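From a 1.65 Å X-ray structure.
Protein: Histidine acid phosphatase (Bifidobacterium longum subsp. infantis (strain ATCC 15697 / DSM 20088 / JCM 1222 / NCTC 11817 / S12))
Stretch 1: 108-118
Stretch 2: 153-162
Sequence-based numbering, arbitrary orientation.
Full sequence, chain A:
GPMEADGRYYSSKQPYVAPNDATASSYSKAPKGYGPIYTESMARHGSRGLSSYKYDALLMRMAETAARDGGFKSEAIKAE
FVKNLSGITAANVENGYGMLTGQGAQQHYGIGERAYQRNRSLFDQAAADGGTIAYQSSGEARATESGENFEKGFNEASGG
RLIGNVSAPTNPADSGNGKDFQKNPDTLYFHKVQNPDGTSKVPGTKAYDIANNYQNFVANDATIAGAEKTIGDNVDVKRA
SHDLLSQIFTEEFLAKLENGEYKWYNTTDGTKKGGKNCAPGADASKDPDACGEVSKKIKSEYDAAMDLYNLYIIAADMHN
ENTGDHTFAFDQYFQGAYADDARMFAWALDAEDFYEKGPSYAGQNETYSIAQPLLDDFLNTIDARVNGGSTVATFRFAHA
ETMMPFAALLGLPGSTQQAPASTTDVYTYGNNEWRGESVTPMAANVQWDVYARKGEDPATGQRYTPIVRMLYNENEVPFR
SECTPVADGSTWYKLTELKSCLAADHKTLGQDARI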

# COMPACT_ATOMS: atom_id res chain seq x y z
N HIS A 108 3.84 9.71 6.43
CA HIS A 108 4.62 10.35 5.38
C HIS A 108 5.48 11.51 5.88
O HIS A 108 6.59 11.71 5.39
CB HIS A 108 3.72 10.74 4.21
CG HIS A 108 3.42 9.58 3.32
ND1 HIS A 108 4.23 9.26 2.25
CD2 HIS A 108 2.48 8.61 3.39
CE1 HIS A 108 3.78 8.16 1.68
NE2 HIS A 108 2.72 7.74 2.35
N TYR A 109 4.98 12.24 6.87
CA TYR A 109 5.79 13.30 7.47
C TYR A 109 7.09 12.71 8.03
O TYR A 109 8.17 13.25 7.80
CB TYR A 109 4.97 13.98 8.57
CG TYR A 109 5.63 15.20 9.17
CD1 TYR A 109 5.31 16.48 8.72
CD2 TYR A 109 6.57 15.08 10.19
CE1 TYR A 109 5.90 17.60 9.27
CE2 TYR A 109 7.18 16.19 10.74
CZ TYR A 109 6.84 17.45 10.27
OH TYR A 109 7.43 18.56 10.82
N GLY A 110 6.98 11.59 8.73
CA GLY A 110 8.16 10.96 9.32
C GLY A 110 9.10 10.39 8.28
O GLY A 110 10.32 10.51 8.39
N ILE A 111 8.53 9.75 7.27
CA ILE A 111 9.35 9.20 6.19
C ILE A 111 10.15 10.32 5.51
O ILE A 111 11.34 10.16 5.23
CB ILE A 111 8.51 8.42 5.17
CG1 ILE A 111 7.87 7.19 5.83
CG2 ILE A 111 9.39 7.95 4.00
CD1 ILE A 111 6.79 6.50 4.96
N GLY A 112 9.50 11.46 5.29
CA GLY A 112 10.15 12.63 4.70
C GLY A 112 11.24 13.23 5.57
O GLY A 112 12.32 13.56 5.07
N GLU A 113 10.96 13.40 6.87
CA GLU A 113 11.99 13.84 7.82
C GLU A 113 13.22 12.96 7.73
O GLU A 113 14.35 13.45 7.64
CB GLU A 113 11.50 13.73 9.27
CG GLU A 113 10.38 14.61 9.72
CD GLU A 113 10.16 14.46 11.22
OE1 GLU A 113 9.88 13.33 11.67
OE2 GLU A 113 10.29 15.47 11.94
N ARG A 114 13.01 11.65 7.80
CA ARG A 114 14.13 10.72 7.83
C ARG A 114 14.83 10.57 6.48
O ARG A 114 16.01 10.21 6.42
CB ARG A 114 13.68 9.35 8.37
CG ARG A 114 13.14 9.42 9.79
CD ARG A 114 12.80 8.04 10.35
NE ARG A 114 11.71 7.41 9.61
CZ ARG A 114 10.42 7.56 9.91
NH1 ARG A 114 10.05 8.32 10.94
NH2 ARG A 114 9.49 6.96 9.19
N ALA A 115 14.12 10.86 5.39
CA ALA A 115 14.76 10.87 4.08
C ALA A 115 15.81 11.98 4.01
O ALA A 115 16.92 11.77 3.50
CB ALA A 115 13.72 11.01 2.96
N TYR A 116 15.48 13.16 4.53
CA TYR A 116 16.50 14.21 4.58
C TYR A 116 17.64 13.80 5.50
O TYR A 116 18.82 13.94 5.14
CB TYR A 116 15.93 15.56 5.04
CG TYR A 116 17.04 16.52 5.35
CD1 TYR A 116 17.82 17.06 4.32
CD2 TYR A 116 17.36 16.85 6.66
CE1 TYR A 116 18.89 17.93 4.60
CE2 TYR A 116 18.42 17.72 6.94
CZ TYR A 116 19.17 18.25 5.91
OH TYR A 116 20.21 19.10 6.19
N GLN A 117 17.29 13.31 6.68
CA GLN A 117 18.28 13.02 7.71
C GLN A 117 19.30 11.97 7.26
O GLN A 117 20.50 12.12 7.51
CB GLN A 117 17.58 12.61 9.01
CG GLN A 117 16.90 13.79 9.69
CD GLN A 117 15.98 13.39 10.83
OE1 GLN A 117 15.66 12.22 11.01
NE2 GLN A 117 15.55 14.39 11.60
N ARG A 118 18.82 10.93 6.58
CA ARG A 118 19.71 9.87 6.11
C ARG A 118 20.67 10.37 5.05
O ARG A 118 21.80 9.87 4.94
CB ARG A 118 18.91 8.68 5.57
CG ARG A 118 19.78 7.46 5.29
CD ARG A 118 18.94 6.27 4.88
NE ARG A 118 18.56 6.31 3.46
CZ ARG A 118 17.35 6.61 3.01
NH1 ARG A 118 16.37 6.92 3.85
NH2 ARG A 118 17.12 6.61 1.71
N GLY A 153 7.45 17.24 5.96
CA GLY A 153 8.40 16.65 6.88
C GLY A 153 9.84 16.85 6.43
O GLY A 153 10.71 17.17 7.24
N PHE A 154 10.08 16.65 5.14
CA PHE A 154 11.41 16.82 4.57
C PHE A 154 11.87 18.26 4.76
O PHE A 154 13.01 18.52 5.16
CB PHE A 154 11.37 16.48 3.08
CG PHE A 154 12.72 16.49 2.40
CD1 PHE A 154 13.41 15.31 2.18
CD2 PHE A 154 13.27 17.69 1.94
CE1 PHE A 154 14.64 15.32 1.55
CE2 PHE A 154 14.50 17.70 1.30
CZ PHE A 154 15.19 16.51 1.10
N ASN A 155 10.98 19.21 4.47
CA ASN A 155 11.33 20.62 4.59
C ASN A 155 11.54 21.08 6.03
O ASN A 155 12.40 21.91 6.29
CB ASN A 155 10.28 21.50 3.91
CG ASN A 155 10.35 21.41 2.40
OD1 ASN A 155 11.40 21.10 1.83
ND2 ASN A 155 9.23 21.70 1.74
N GLU A 156 10.75 20.54 6.97
CA GLU A 156 10.94 20.87 8.38
C GLU A 156 12.30 20.36 8.85
O GLU A 156 13.03 21.07 9.54
CB GLU A 156 9.81 20.27 9.23
CG GLU A 156 9.64 20.92 10.61
CD GLU A 156 10.60 20.39 11.66
OE1 GLU A 156 11.25 19.35 11.41
OE2 GLU A 156 10.69 20.99 12.75
N ALA A 157 12.65 19.13 8.47
CA ALA A 157 13.91 18.54 8.90
C ALA A 157 15.13 19.29 8.36
O ALA A 157 16.19 19.29 8.97
CB ALA A 157 13.97 17.06 8.49
N SER A 158 14.98 19.92 7.20
CA SER A 158 16.09 20.61 6.56
C SER A 158 15.98 22.12 6.73
O SER A 158 16.72 22.87 6.10
CB SER A 158 16.16 20.26 5.07
OG SER A 158 14.91 20.46 4.44
N GLY A 159 15.04 22.55 7.56
CA GLY A 159 14.89 23.97 7.85
C GLY A 159 14.59 24.83 6.64
O GLY A 159 15.01 25.99 6.58
N GLY A 160 13.86 24.27 5.68
CA GLY A 160 13.44 24.99 4.49
C GLY A 160 14.53 25.25 3.45
O GLY A 160 14.28 25.92 2.45
N ARG A 161 15.72 24.70 3.68
CA ARG A 161 16.87 25.01 2.83
C ARG A 161 16.83 24.37 1.44
O ARG A 161 17.68 24.67 0.59
CB ARG A 161 18.18 24.69 3.55
CG ARG A 161 18.48 25.63 4.73
CD ARG A 161 19.72 25.22 5.53
NE ARG A 161 19.50 24.01 6.32
CZ ARG A 161 19.97 22.81 5.99
NH1 ARG A 161 20.72 22.66 4.91
NH2 ARG A 161 19.70 21.76 6.76
N LEU A 162 15.86 23.48 1.22
CA LEU A 162 15.70 22.83 -0.09
C LEU A 162 14.42 23.26 -0.82
O LEU A 162 14.13 22.77 -1.91
CB LEU A 162 15.76 21.30 0.01
CG LEU A 162 17.13 20.63 0.13
CD1 LEU A 162 18.03 21.03 -1.04
CD2 LEU A 162 17.79 20.95 1.45
O HOH W 1 16.82 17.40 10.97

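Helix 108-118 and helix 153-157 cross at 44° between their N-to-C directions, with axes 7.0 Å apart at closest approach. The two stretches together bury 528 Å² of surface, both sides summed. Tyr-116 has the largest share, 119 Å², followed by Phe-154 with 68 Å² and Gly-153 with 63 Å².

The close approach is made at Gly-153. Gly-153 CA lies 4.3 Å from Tyr-109 CA, so backbone meets backbone. Gly-153 CA is 3.5 Å from Tyr-109 O, and the angle of 164° at the hydrogen fits a CA-H...O contact. Gly-153 CA sits over one face of the Tyr-109 ring, 3.6 Å from the ring centroid. Tyr-109 has chi1 in the t well, and the end of its side chain comes nearer to the second stretch. A side chain at Gly-153 would not fit: an ideal CB on Gly-153 would stand 2.1 Å from Tyr-109 O, a clash. Gly-112 is the glycine of the first helix at this crossing. Gly-112 O accepts a second CA-H...O contact, from Phe-154 CA at 3.4 Å. An ideal CB on Gly-112 would be tight, 3.2 Å from Phe-154 N.

Tyr-116 points its CA-to-CB bond toward the second stretch, and nearly its whole length is used. At the base, Tyr-116 CB lies over one face of the Phe-154 ring, 4.0 Å from the ring centroid. The two rings also form an edge-to-face pair, the edge of Tyr-116 toward the face of Phe-154, with planes at 76° and the Tyr-116 and Phe-154 centroids 5.8 Å apart. Phe-154 has chi1 in the t well and also touches Ala-115, with Ala-115 CB 4.4 Å from Phe-154 CD1. Both the phenylalanine and the alanine are buried, as suits their apolar side chains.

Further out, Ser-158 CB covers one face of the Tyr-116 ring, 3.5 Å from the Tyr-116 ring centroid and almost on the ring normal. Ser-158 OG donates to Phe-154 O at 2.8 Å, so the polar group of this buried serine is satisfied within its own stretch. Ala-157 packs beside the ring, with Ala-157 CB 3.9 Å from Tyr-116 CD2. Ala-157 CB is also 3.7 Å from Glu-113 O.

The tip of Tyr-116 makes the one direct hydrogen bond between the stretches. Arg-161 NH2 donates to Tyr-116 OH at 2.8 Å, with an angle of 163°. The hydroxyl meets the guanidinium at its edge, near its plane. A type I' turn from Ser-158 to Arg-161 brings the chain round to this arginine. Gly-159 and Gly-160 occupy its middle, where their positive phi angles favour glycine.

Polar groups lie close by as well. Water 1 donates to Ala-157 O at 2.8 Å and accepts a weak bond from Gln-117 NE2 at 3.3 Å. Glu-113 OE2 and Glu-156 OE1 are 4.0 Å apart, a pair of like charges that does not help the contact.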